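Local coordinates for protein beta-N-acetylhexosaminidase (Arthrobacter aurescens, PDB 3RCN) that probably hydrolyses terminal non-reducing N-acetyl-D-hexosamine residues in N-acetyl-beta-D-hexosaminides, at residues 8-16 against 479-487; 195-203 against 213-221. All blocks are in the same frame, centred on the assembly; numbering follows the deposited sequence.

Contact 1: 8-16 against 479-487; sequences HQLIPAPWS and SEVFWSNPA
Three hydrogen bonds tie A13 and W15 to the last turn of helix 474-483 and the residue just beyond it. A13 uses both its backbone groups: its N gives to E480 OE1 at 2.8 Å, coming from above the carboxylate plane, while its O takes the hydroxyl of S484, OG to O 2.7 Å, on a lone pair. A chi1 of -51° sets the S484 OG beside its own backbone N, from where it reaches this carbonyl. The third bond is nearly straight, 177°, and lies in the indole plane: W15 NE1 to W483 O, 3.1 Å, at the C-terminal end of the helix. Over the face of W15, N485 CB makes a CH-pi contact, 3.5 Å from the centroid of the six-membered ring, and the N485 amide lies almost parallel to the indole. In apolar contact, P12, behind a cis peptide bond, sets CB 3.8 Å from W483 CB. The other carboxylate oxygen, E480 OE2, binds R497 and Y432, and W483 NE1 binds D134. Side chains from each segment thus meet backbone groups of the other, joining the N-terminal and catalytic domains by directed polar bonds as well as apolar fit.

Contact 2: 195-203 against 213-221; sequences TGAWRRESS and DGRPHGGFY. With SO4 (sulfate ion), chain B.
R199 lays one face of its guanidinium against CD2 of H217, NH2 to CD2 3.5 Å, the two side chains running side by side with their planes 38° apart. NE and NH2 both grip S202 OG within the guanidinium plane, NE to OG 2.9 Å, which fixes the rotation of the group; R149 and Q180 accept from its other N-H groups, and H217 NE2 pairs with F151 N. Beneath these side chains runs a short antiparallel ladder: R199 and H217 form a hydrogen-bonded pair, R199 N to H217 O 3.0 Å, with H217 N to R199 O returning the bond, and W198 faces G218 in a non-hydrogen-bonded pair. Beyond the strands, G219 N gives a further backbone hydrogen bond to A197 O. At the other end D213 OD1, in an Asx turn, receives S202 N and R215 N from opposite faces of its carboxylate, R215 N at 2.9 Å, and D213 N returns a bond to S202 O. A water joins S202 OG, D213 OD2 and R215 O. R215 extends outward to a sulfate ion, probably from the crystallisation liquor, NH2 to O3 3.0 Å, and to D462 of the second subunit; S463 and R465 of that subunit also hold the sulfate. The hairpin is thus held by backbone pairing and polar side-chain bonds, while R215 carries its charge to D462 across the subunit interface.

In the fold
Contact 1 and contact 2 illustrate how chemistry differs with place. Their centres are 40 Å apart, on opposite sides of the chain's centre, and they share no element. Contact 1 is buried and joins residues 463 positions apart: the loop leading into the first strand of the N-terminal domain and a helix end of the catalytic barrel domain; no other chain touches it. Contact 2 is local, closing a two-strand excursion of the catalytic domain across a gap of nine residues, and is partly buried, part of its cover coming from the second subunit. One relies on side chains satisfying backbone and on aromatic packing, the other on strand pairing and charged groups.

Contact 1: 8-16 against 479-487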
ATOM      1  N   HIS A   8     -18.591  25.189   7.347  1.00 55.13           N
ATOM      2  CA  HIS A   8     -17.513  24.484   6.669  1.00 48.78           C
ATOM      3  C   HIS A   8     -17.551  23.051   7.147  1.00 44.25           C
ATOM      4  O   HIS A   8     -18.070  22.767   8.224  1.00 44.22           O
ATOM      5  CB  HIS A   8     -16.154  25.079   7.023  1.00 50.62           C
ATOM      6  CG  HIS A   8     -15.648  24.645   8.359  1.00 50.45           C
ATOM      7  ND1 HIS A   8     -15.636  25.476   9.455  1.00 47.10           N
ATOM      8  CD2 HIS A   8     -15.163  23.452   8.784  1.00 46.02           C
ATOM      9  CE1 HIS A   8     -15.152  24.820  10.498  1.00 48.93           C
ATOM     10  NE2 HIS A   8     -14.866  23.588  10.116  1.00 45.09           N
ATOM     11  N   GLN A   9     -17.098  22.141   6.300  1.00 46.07           N
ATOM     12  CA  GLN A   9     -16.903  20.741   6.676  1.00 48.51           C
ATOM     13  C   GLN A   9     -15.500  20.217   7.024  1.00 55.42           C
ATOM     14  O   GLN A   9     -15.296  19.008   7.096  1.00 56.77           O
ATOM     15  CB  GLN A   9     -17.755  19.807   5.836  1.00 45.43           C
ATOM     16  CG  GLN A   9     -19.220  20.170   6.039  1.00 43.76           C
ATOM     17  CD  GLN A   9     -20.168  19.311   5.255  1.00 45.42           C
ATOM     18  OE1 GLN A   9     -20.010  19.118   4.041  1.00 45.78           O
ATOM     19  NE2 GLN A   9     -21.171  18.785   5.941  1.00 45.16           N
ATOM     20  N   LEU A  10     -14.528  21.127   7.102  1.00 53.53           N
ATOM     21  CA  LEU A  10     -13.132  20.809   7.441  1.00 39.71           C
ATOM     22  C   LEU A  10     -12.906  20.035   8.741  1.00 39.21           C
ATOM     23  O   LEU A  10     -13.451  20.389   9.787  1.00 40.99           O
ATOM     24  CB  LEU A  10     -12.336  22.104   7.533  1.00 30.65           C
ATOM     25  CG  LEU A  10     -12.495  23.029   6.334  1.00 31.34           C
ATOM     26  CD1 LEU A  10     -11.934  24.369   6.674  1.00 28.82           C
ATOM     27  CD2 LEU A  10     -11.789  22.437   5.120  1.00 27.57           C
ATOM     28  N   ILE A  11     -12.089  18.987   8.677  1.00 39.47           N
ATOM     29  CA  ILE A  11     -11.563  18.381   9.893  1.00 37.03           C
ATOM     30  C   ILE A  11     -10.056  18.216   9.740  1.00 40.61           C
ATOM     31  O   ILE A  11      -9.590  17.722   8.712  1.00 41.85           O
ATOM     32  CB  ILE A  11     -12.163  16.973  10.086  1.00 34.09           C
ATOM     33  CG1 ILE A  11     -13.636  17.053  10.473  1.00 35.40           C
ATOM     34  CG2 ILE A  11     -11.402  16.185  11.118  1.00 34.86           C
ATOM     35  CD1 ILE A  11     -14.310  15.710  10.499  1.00 30.07           C
ATOM     36  N   PRO A  12      -9.287  18.551  10.791  1.00 38.80           N
ATOM     37  CA  PRO A  12      -9.695  19.236  12.034  1.00 36.96           C
ATOM     38  C   PRO A  12     -10.267  20.629  11.755  1.00 37.34           C
ATOM     39  O   PRO A  12      -9.791  21.309  10.857  1.00 38.92           O
ATOM     40  CB  PRO A  12      -8.370  19.415  12.795  1.00 29.94           C
ATOM     41  CG  PRO A  12      -7.369  18.545  12.089  1.00 32.64           C
ATOM     42  CD  PRO A  12      -7.825  18.427  10.678  1.00 37.62           C
ATOM     43  N   ALA A  13     -11.255  21.059  12.528  1.00 40.77           N
ATOM     44  CA  ALA A  13     -11.815  22.403  12.379  1.00 41.87           C
ATOM     45  C   ALA A  13     -10.760  23.464  12.663  1.00 44.67           C
ATOM     46  O   ALA A  13     -10.093  23.404  13.688  1.00 47.61           O
ATOM     47  CB  ALA A  13     -12.996  22.584  13.321  1.00 42.58           C
ATOM     48  N   PRO A  14     -10.620  24.453  11.765  1.00 43.32           N
ATOM     49  CA  PRO A  14      -9.658  25.554  11.923  1.00 41.09           C
ATOM     50  C   PRO A  14     -10.077  26.474  13.063  1.00 45.13           C
ATOM     51  O   PRO A  14     -11.217  26.411  13.514  1.00 50.28           O
ATOM     52  CB  PRO A  14      -9.757  26.316  10.595  1.00 43.08           C
ATOM     53  CG  PRO A  14     -10.656  25.507   9.717  1.00 41.95           C
ATOM     54  CD  PRO A  14     -11.492  24.656  10.600  1.00 40.56           C
ATOM     55  N   TRP A  15      -9.171  27.320  13.533  1.00 51.00           N
ATOM     56  CA  TRP A  15      -9.500  28.179  14.664  1.00 50.07           C
ATOM     57  C   TRP A  15     -10.493  29.288  14.322  1.00 52.50           C
ATOM     58  O   TRP A  15     -11.430  29.524  15.085  1.00 54.73           O
ATOM     59  CB  TRP A  15      -8.240  28.700  15.351  1.00 47.77           C
ATOM     60  CG  TRP A  15      -7.677  27.686  16.299  1.00 50.78           C
ATOM     61  CD1 TRP A  15      -7.235  26.429  15.988  1.00 51.43           C
ATOM     62  CD2 TRP A  15      -7.507  27.830  17.715  1.00 45.15           C
ATOM     63  NE1 TRP A  15      -6.796  25.788  17.123  1.00 51.79           N
ATOM     64  CE2 TRP A  15      -6.950  26.627  18.194  1.00 43.81           C
ATOM     65  CE3 TRP A  15      -7.766  28.861  18.621  1.00 48.30           C
ATOM     66  CZ2 TRP A  15      -6.652  26.426  19.537  1.00 42.84           C
ATOM     67  CZ3 TRP A  15      -7.465  28.662  19.959  1.00 41.55           C
ATOM     68  CH2 TRP A  15      -6.915  27.453  20.404  1.00 42.31           C
ATOM     69  N   SER A  16     -10.307  29.957  13.186  1.00 52.49           N
ATOM     70  CA  SER A  16     -11.326  30.892  12.683  1.00 59.62           C
ATOM     71  C   SER A  16     -11.628  30.705  11.193  1.00 53.69           C
ATOM     72  O   SER A  16     -10.728  30.491  10.381  1.00 47.01           O
ATOM     73  CB  SER A  16     -10.948  32.349  12.978  1.00 66.70           C
ATOM     74  OG  SER A  16      -9.878  32.781  12.158  1.00 69.82           O
ATOM     75  N   SER A 479      -7.570  13.823  15.963  1.00 32.63           N
ATOM     76  CA  SER A 479      -6.771  14.853  15.298  1.00 36.23           C
ATOM     77  C   SER A 479      -7.348  16.237  15.574  1.00 40.94           C
ATOM     78  O   SER A 479      -6.604  17.219  15.641  1.00 45.18           O
ATOM     79  CB  SER A 479      -6.656  14.612  13.785  1.00 40.78           C
ATOM     80  OG  SER A 479      -7.854  14.949  13.091  1.00 43.95           O
ATOM     81  N   GLU A 480      -8.671  16.312  15.735  1.00 34.77           N
ATOM     82  CA  GLU A 480      -9.331  17.581  16.040  1.00 36.53           C
ATOM     83  C   GLU A 480      -9.065  18.004  17.487  1.00 42.81           C
ATOM     84  O   GLU A 480      -8.765  19.165  17.774  1.00 40.04           O
ATOM     85  CB  GLU A 480     -10.837  17.504  15.772  1.00 29.29           C
ATOM     86  CG  GLU A 480     -11.548  18.818  16.047  1.00 36.27           C
ATOM     87  CD  GLU A 480     -12.751  19.074  15.144  1.00 42.19           C
ATOM     88  OE1 GLU A 480     -12.580  19.064  13.908  1.00 43.21           O
ATOM     89  OE2 GLU A 480     -13.861  19.301  15.673  1.00 39.35           O
ATOM     90  N   VAL A 481      -9.180  17.045  18.397  1.00 42.88           N
ATOM     91  CA  VAL A 481      -8.872  17.292  19.793  1.00 39.17           C
ATOM     92  C   VAL A 481      -7.456  17.860  19.931  1.00 37.17           C
ATOM     93  O   VAL A 481      -7.238  18.784  20.701  1.00 37.49           O
ATOM     94  CB  VAL A 481      -9.041  16.010  20.644  1.00 37.34           C
ATOM     95  CG1 VAL A 481      -8.522  16.221  22.060  1.00 20.09           C
ATOM     96  CG2 VAL A 481     -10.506  15.551  20.650  1.00 24.33           C
ATOM     97  N   PHE A 482      -6.506  17.334  19.158  1.00 35.48           N
ATOM     98  CA  PHE A 482      -5.114  17.801  19.221  1.00 28.91           C
ATOM     99  C   PHE A 482      -4.865  19.139  18.532  1.00 32.72           C
ATOM    100  O   PHE A 482      -4.024  19.916  18.978  1.00 38.26           O
ATOM    101  CB  PHE A 482      -4.150  16.778  18.611  1.00 23.96           C
ATOM    102  CG  PHE A 482      -4.113  15.467  19.336  1.00 28.00           C
ATOM    103  CD1 PHE A 482      -4.919  15.243  20.436  1.00 24.53           C
ATOM    104  CD2 PHE A 482      -3.265  14.451  18.906  1.00 31.21           C
ATOM    105  CE1 PHE A 482      -4.880  14.026  21.104  1.00 30.42           C
ATOM    106  CE2 PHE A 482      -3.223  13.235  19.560  1.00 33.53           C
ATOM    107  CZ  PHE A 482      -4.033  13.021  20.666  1.00 32.07           C
ATOM    108  N   TRP A 483      -5.475  19.330  17.367  1.00 31.92           N
ATOM    109  CA  TRP A 483      -5.334  20.574  16.614  1.00 32.61           C
ATOM    110  C   TRP A 483      -6.224  21.766  17.005  1.00 34.02           C
ATOM    111  O   TRP A 483      -5.731  22.874  17.236  1.00 32.74           O
ATOM    112  CB  TRP A 483      -5.485  20.299  15.105  1.00 27.06           C
ATOM    113  CG  TRP A 483      -5.264  21.519  14.300  1.00 27.77           C
ATOM    114  CD1 TRP A 483      -6.171  22.502  14.036  1.00 28.00           C
ATOM    115  CD2 TRP A 483      -4.037  21.931  13.698  1.00 32.10           C
ATOM    116  NE1 TRP A 483      -5.590  23.489  13.278  1.00 30.56           N
ATOM    117  CE2 TRP A 483      -4.277  23.164  13.060  1.00 33.80           C
ATOM    118  CE3 TRP A 483      -2.757  21.378  13.636  1.00 33.71           C
ATOM    119  CZ2 TRP A 483      -3.289  23.851  12.367  1.00 38.17           C
ATOM    120  CZ3 TRP A 483      -1.774  22.061  12.950  1.00 36.80           C
ATOM    121  CH2 TRP A 483      -2.044  23.286  12.323  1.00 39.82           C
ATOM    122  N   SER A 484      -7.527  21.524  17.115  1.00 30.87           N
ATOM    123  CA  SER A 484      -8.488  22.623  17.091  1.00 36.11           C
ATOM    124  C   SER A 484      -8.644  23.333  18.427  1.00 38.08           C
ATOM    125  O   SER A 484      -7.978  23.014  19.396  1.00 45.77           O
ATOM    126  CB  SER A 484      -9.874  22.150  16.628  1.00 39.52           C
ATOM    127  OG  SER A 484      -9.800  21.418  15.424  1.00 42.19           O
ATOM    128  N   ASN A 485      -9.560  24.294  18.440  1.00 39.55           N
ATOM    129  CA  ASN A 485      -9.939  25.056  19.615  1.00 36.91           C
ATOM    130  C   ASN A 485     -10.979  24.295  20.453  1.00 43.48           C
ATOM    131  O   ASN A 485     -12.062  23.952  19.965  1.00 45.07           O
ATOM    132  CB  ASN A 485     -10.475  26.424  19.156  1.00 41.48           C
ATOM    133  CG  ASN A 485     -10.922  27.317  20.305  1.00 52.88           C
ATOM    134  OD1 ASN A 485     -10.723  27.006  21.479  1.00 62.62           O
ATOM    135  ND2 ASN A 485     -11.518  28.451  19.962  1.00 51.22           N
ATOM    136  N   PRO A 486     -10.651  24.031  21.730  1.00 51.16           N
ATOM    137  CA  PRO A 486     -11.516  23.267  22.638  1.00 51.68           C
ATOM    138  C   PRO A 486     -12.841  23.956  22.958  1.00 59.54           C
ATOM    139  O   PRO A 486     -13.767  23.293  23.420  1.00 63.10           O
ATOM    140  CB  PRO A 486     -10.662  23.139  23.904  1.00 45.83           C
ATOM    141  CG  PRO A 486      -9.706  24.269  23.833  1.00 44.27           C
ATOM    142  CD  PRO A 486      -9.408  24.470  22.391  1.00 48.14           C
ATOM    143  N   ALA A 487     -12.929  25.259  22.713  1.00 64.92           N
ATOM    144  CA  ALA A 487     -14.129  26.031  23.015  1.00 72.70           C
ATOM    145  C   ALA A 487     -15.300  25.650  22.116  1.00 78.97           C
ATOM    146  O   ALA A 487     -16.445  25.566  22.567  1.00 77.81           O
ATOM    147  CB  ALA A 487     -13.839  27.508  22.869  1.00 73.83           C
TER
HETATM  148  O   HOH W   1     -12.259  25.029  16.408  1.00 60.06           O

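Contact 2: 195-203 against 213-221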
ATOM      1  N   THR A 195      17.245 -13.720  12.654  1.00 39.17           N
ATOM      2  CA  THR A 195      16.574 -14.540  13.649  1.00 39.03           C
ATOM      3  C   THR A 195      15.391 -13.761  14.219  1.00 37.32           C
ATOM      4  O   THR A 195      14.274 -14.253  14.221  1.00 43.28           O
ATOM      5  CB  THR A 195      17.554 -15.063  14.740  1.00 30.70           C
ATOM      6  OG1 THR A 195      18.476 -15.981  14.136  1.00 43.60           O
ATOM      7  CG2 THR A 195      16.809 -15.785  15.855  1.00 17.76           C
ATOM      8  N   GLY A 196      15.669 -12.593  14.795  1.00 32.86           N
ATOM      9  CA  GLY A 196      14.653 -11.768  15.429  1.00 31.75           C
ATOM     10  C   GLY A 196      13.513 -11.207  14.586  1.00 32.94           C
ATOM     11  O   GLY A 196      12.500 -10.769  15.138  1.00 28.55           O
ATOM     12  N   ALA A 197      13.640 -11.232  13.262  1.00 33.36           N
ATOM     13  CA  ALA A 197      12.621 -10.607  12.409  1.00 30.70           C
ATOM     14  C   ALA A 197      11.430 -11.496  12.067  1.00 35.89           C
ATOM     15  O   ALA A 197      10.551 -11.075  11.302  1.00 38.76           O
ATOM     16  CB  ALA A 197      13.237 -10.053  11.142  1.00 29.15           C
ATOM     17  N   TRP A 198      11.404 -12.720  12.598  1.00 34.92           N
ATOM     18  CA  TRP A 198      10.281 -13.630  12.341  1.00 34.73           C
ATOM     19  C   TRP A 198       9.991 -14.569  13.501  1.00 31.89           C
ATOM     20  O   TRP A 198      10.881 -14.907  14.270  1.00 34.18           O
ATOM     21  CB  TRP A 198      10.503 -14.443  11.050  1.00 24.94           C
ATOM     22  CG  TRP A 198      11.600 -15.471  11.139  1.00 31.68           C
ATOM     23  CD1 TRP A 198      12.941 -15.247  10.996  1.00 32.14           C
ATOM     24  CD2 TRP A 198      11.453 -16.885  11.376  1.00 32.45           C
ATOM     25  NE1 TRP A 198      13.636 -16.428  11.132  1.00 26.96           N
ATOM     26  CE2 TRP A 198      12.752 -17.445  11.365  1.00 32.58           C
ATOM     27  CE3 TRP A 198      10.358 -17.723  11.602  1.00 33.74           C
ATOM     28  CZ2 TRP A 198      12.983 -18.822  11.569  1.00 27.36           C
ATOM     29  CZ3 TRP A 198      10.589 -19.088  11.801  1.00 35.54           C
ATOM     30  CH2 TRP A 198      11.897 -19.618  11.785  1.00 25.92           C
ATOM     31  N   ARG A 199       8.736 -14.989  13.610  1.00 26.32           N
ATOM     32  CA  ARG A 199       8.321 -15.965  14.607  1.00 28.19           C
ATOM     33  C   ARG A 199       7.580 -17.121  13.923  1.00 34.51           C
ATOM     34  O   ARG A 199       7.050 -16.952  12.831  1.00 36.28           O
ATOM     35  CB  ARG A 199       7.404 -15.312  15.646  1.00 19.30           C
ATOM     36  CG  ARG A 199       6.112 -14.760  15.074  1.00 20.03           C
ATOM     37  CD  ARG A 199       5.295 -14.073  16.149  1.00 24.96           C
ATOM     38  NE  ARG A 199       4.091 -13.439  15.618  1.00 23.94           N
ATOM     39  CZ  ARG A 199       4.006 -12.152  15.282  1.00 32.14           C
ATOM     40  NH1 ARG A 199       5.063 -11.345  15.410  1.00 25.45           N
ATOM     41  NH2 ARG A 199       2.859 -11.668  14.810  1.00 30.41           N
ATOM     42  N   ARG A 200       7.544 -18.275  14.585  1.00 31.64           N
ATOM     43  CA  ARG A 200       6.907 -19.498  14.099  1.00 36.40           C
ATOM     44  C   ARG A 200       5.402 -19.349  13.882  1.00 46.84           C
ATOM     45  O   ARG A 200       4.858 -19.779  12.859  1.00 43.71           O
ATOM     46  CB  ARG A 200       7.118 -20.603  15.124  1.00 44.08           C
ATOM     47  CG  ARG A 200       7.609 -21.890  14.549  1.00 57.41           C
ATOM     48  CD  ARG A 200       9.034 -22.150  14.987  1.00 71.54           C
ATOM     49  NE  ARG A 200       9.783 -22.856  13.952  1.00 80.69           N
ATOM     50  CZ  ARG A 200      11.105 -22.966  13.933  1.00 79.94           C
ATOM     51  NH1 ARG A 200      11.826 -22.410  14.898  1.00 76.94           N
ATOM     52  NH2 ARG A 200      11.703 -23.627  12.947  1.00 80.62           N
ATOM     53  N   GLU A 201       4.723 -18.765  14.863  1.00 47.40           N
ATOM     54  CA  GLU A 201       3.284 -18.558  14.771  1.00 37.20           C
ATOM     55  C   GLU A 201       2.837 -17.401  15.656  1.00 40.11           C
ATOM     56  O   GLU A 201       3.661 -16.630  16.147  1.00 42.39           O
ATOM     57  CB  GLU A 201       2.520 -19.837  15.105  1.00 31.37           C
ATOM     58  CG  GLU A 201       3.049 -20.606  16.295  1.00 34.23           C
ATOM     59  CD  GLU A 201       2.112 -21.731  16.722  1.00 47.52           C
ATOM     60  OE1 GLU A 201       1.152 -22.047  15.977  1.00 46.61           O
ATOM     61  OE2 GLU A 201       2.335 -22.301  17.811  1.00 53.27           O
ATOM     62  N   SER A 202       1.527 -17.271  15.828  1.00 35.73           N
ATOM     63  CA  SER A 202       0.952 -16.161  16.567  1.00 35.24           C
ATOM     64  C   SER A 202      -0.260 -16.614  17.359  1.00 40.43           C
ATOM     65  O   SER A 202      -1.047 -17.432  16.886  1.00 43.13           O
ATOM     66  CB  SER A 202       0.499 -15.059  15.603  1.00 35.17           C
ATOM     67  OG  SER A 202       1.557 -14.597  14.788  1.00 36.98           O
ATOM     68  N   SER A 203      -0.418 -16.067  18.558  1.00 39.17           N
ATOM     69  CA  SER A 203      -1.659 -16.237  19.293  1.00 34.07           C
ATOM     70  C   SER A 203      -2.808 -15.772  18.440  1.00 33.26           C
ATOM     71  O   SER A 203      -2.741 -14.731  17.788  1.00 36.89           O
ATOM     72  CB  SER A 203      -1.660 -15.424  20.588  1.00 34.92           C
ATOM     73  OG  SER A 203      -0.672 -15.888  21.484  1.00 41.04           O
ATOM     74  N   ASP A 213      -2.253 -19.786  15.450  1.00 41.14           N
ATOM     75  CA  ASP A 213      -2.673 -19.812  14.046  1.00 39.67           C
ATOM     76  C   ASP A 213      -1.793 -20.644  13.096  1.00 38.64           C
ATOM     77  O   ASP A 213      -2.073 -20.704  11.907  1.00 42.62           O
ATOM     78  CB  ASP A 213      -2.807 -18.387  13.503  1.00 34.25           C
ATOM     79  CG  ASP A 213      -1.470 -17.663  13.432  1.00 42.86           C
ATOM     80  OD1 ASP A 213      -0.418 -18.306  13.651  1.00 50.64           O
ATOM     81  OD2 ASP A 213      -1.469 -16.448  13.157  1.00 41.56           O
ATOM     82  N   GLY A 214      -0.715 -21.243  13.597  1.00 38.45           N
ATOM     83  CA  GLY A 214       0.140 -22.076  12.763  1.00 26.08           C
ATOM     84  C   GLY A 214       0.853 -21.344  11.630  1.00 33.11           C
ATOM     85  O   GLY A 214       1.494 -21.970  10.789  1.00 39.93           O
ATOM     86  N   ARG A 215       0.747 -20.019  11.601  1.00 31.98           N
ATOM     87  CA  ARG A 215       1.232 -19.230  10.468  1.00 32.06           C
ATOM     88  C   ARG A 215       2.452 -18.377  10.832  1.00 34.36           C
ATOM     89  O   ARG A 215       2.356 -17.453  11.637  1.00 28.34           O
ATOM     90  CB  ARG A 215       0.102 -18.324   9.952  1.00 30.27           C
ATOM     91  CG  ARG A 215       0.405 -17.527   8.676  1.00 34.16           C
ATOM     92  CD  ARG A 215      -0.617 -16.403   8.495  1.00 37.93           C
ATOM     93  NE  ARG A 215      -0.396 -15.608   7.286  1.00 51.48           N
ATOM     94  CZ  ARG A 215      -1.087 -15.755   6.152  1.00 63.85           C
ATOM     95  NH1 ARG A 215      -2.046 -16.676   6.067  1.00 56.47           N
ATOM     96  NH2 ARG A 215      -0.821 -14.981   5.098  1.00 64.00           N
ATOM     97  N   PRO A 216       3.605 -18.683  10.228  1.00 32.67           N
ATOM     98  CA  PRO A 216       4.791 -17.851  10.401  1.00 31.93           C
ATOM     99  C   PRO A 216       4.456 -16.386  10.129  1.00 36.11           C
ATOM    100  O   PRO A 216       3.593 -16.102   9.293  1.00 29.71           O
ATOM    101  CB  PRO A 216       5.737 -18.386   9.324  1.00 31.69           C
ATOM    102  CG  PRO A 216       5.399 -19.816   9.234  1.00 31.61           C
ATOM    103  CD  PRO A 216       3.892 -19.881   9.421  1.00 32.95           C
ATOM    104  N   HIS A 217       5.098 -15.470  10.855  1.00 30.91           N
ATOM    105  CA  HIS A 217       4.961 -14.049  10.554  1.00 23.45           C
ATOM    106  C   HIS A 217       6.259 -13.278  10.745  1.00 29.20           C
ATOM    107  O   HIS A 217       6.995 -13.510  11.707  1.00 36.07           O
ATOM    108  CB  HIS A 217       3.847 -13.383  11.369  1.00 18.08           C
ATOM    109  CG  HIS A 217       3.772 -11.906  11.137  1.00 31.99           C
ATOM    110  ND1 HIS A 217       3.100 -11.356  10.067  1.00 34.47           N
ATOM    111  CD2 HIS A 217       4.364 -10.872  11.784  1.00 33.51           C
ATOM    112  CE1 HIS A 217       3.239 -10.041  10.093  1.00 39.79           C
ATOM    113  NE2 HIS A 217       4.004  -9.723  11.123  1.00 40.79           N
ATOM    114  N   GLY A 218       6.532 -12.346   9.838  1.00 26.86           N
ATOM    115  CA  GLY A 218       7.720 -11.529   9.962  1.00 27.26           C
ATOM    116  C   GLY A 218       8.010 -10.575   8.822  1.00 35.16           C
ATOM    117  O   GLY A 218       7.202 -10.377   7.916  1.00 36.42           O
ATOM    118  N   GLY A 219       9.158  -9.918   8.931  1.00 38.64           N
ATOM    119  CA  GLY A 219       9.660  -8.995   7.929  1.00 33.35           C
ATOM    120  C   GLY A 219      10.479  -7.950   8.675  1.00 33.16           C
ATOM    121  O   GLY A 219      10.512  -7.945   9.905  1.00 35.90           O
ATOM    122  N   PHE A 220      11.136  -7.060   7.949  1.00 30.34           N
ATOM    123  CA  PHE A 220      11.858  -5.978   8.596  1.00 36.04           C
ATOM    124  C   PHE A 220      12.155  -4.837   7.644  1.00 32.92           C
ATOM    125  O   PHE A 220      12.115  -5.000   6.430  1.00 29.21           O
ATOM    126  CB  PHE A 220      13.147  -6.483   9.239  1.00 34.19           C
ATOM    127  CG  PHE A 220      14.159  -6.969   8.261  1.00 30.57           C
ATOM    128  CD1 PHE A 220      15.025  -6.084   7.656  1.00 27.38           C
ATOM    129  CD2 PHE A 220      14.259  -8.320   7.964  1.00 32.23           C
ATOM    130  CE1 PHE A 220      15.963  -6.534   6.749  1.00 30.60           C
ATOM    131  CE2 PHE A 220      15.195  -8.777   7.067  1.00 29.49           C
ATOM    132  CZ  PHE A 220      16.052  -7.886   6.457  1.00 28.17           C
ATOM    133  N   TYR A 221      12.465  -3.678   8.199  1.00 21.36           N
ATOM    134  CA  TYR A 221      12.911  -2.581   7.370  1.00 23.89           C
ATOM    135  C   TYR A 221      14.427  -2.580   7.281  1.00 24.99           C
ATOM    136  O   TYR A 221      15.104  -2.855   8.257  1.00 31.84           O
ATOM    137  CB  TYR A 221      12.384  -1.273   7.928  1.00 30.89           C
ATOM    138  CG  TYR A 221      10.914  -1.368   8.274  1.00 29.29           C
ATOM    139  CD1 TYR A 221       9.943  -1.400   7.277  1.00 26.31           C
ATOM    140  CD2 TYR A 221      10.497  -1.442   9.591  1.00 27.94           C
ATOM    141  CE1 TYR A 221       8.591  -1.488   7.596  1.00 28.09           C
ATOM    142  CE2 TYR A 221       9.155  -1.533   9.921  1.00 30.86           C
ATOM    143  CZ  TYR A 221       8.206  -1.556   8.922  1.00 33.74           C
ATOM    144  OH  TYR A 221       6.872  -1.649   9.255  1.00 36.88           O
TER
HETATM  145  S   SO4 B 551       1.407 -11.855   5.693  1.00 55.80           S
HETATM  146  O1  SO4 B 551       2.427 -12.597   6.434  1.00 55.59           O
HETATM  147  O2  SO4 B 551       1.602 -12.058   4.263  1.00 48.05           O
HETATM  148  O3  SO4 B 551       0.095 -12.354   6.089  1.00 60.57           O
HETATM  149  O4  SO4 B 551       1.492 -10.429   6.001  1.00 59.21           O
HETATM  150  O   HOH W   2       0.952 -15.511  12.320  1.00 37.00           O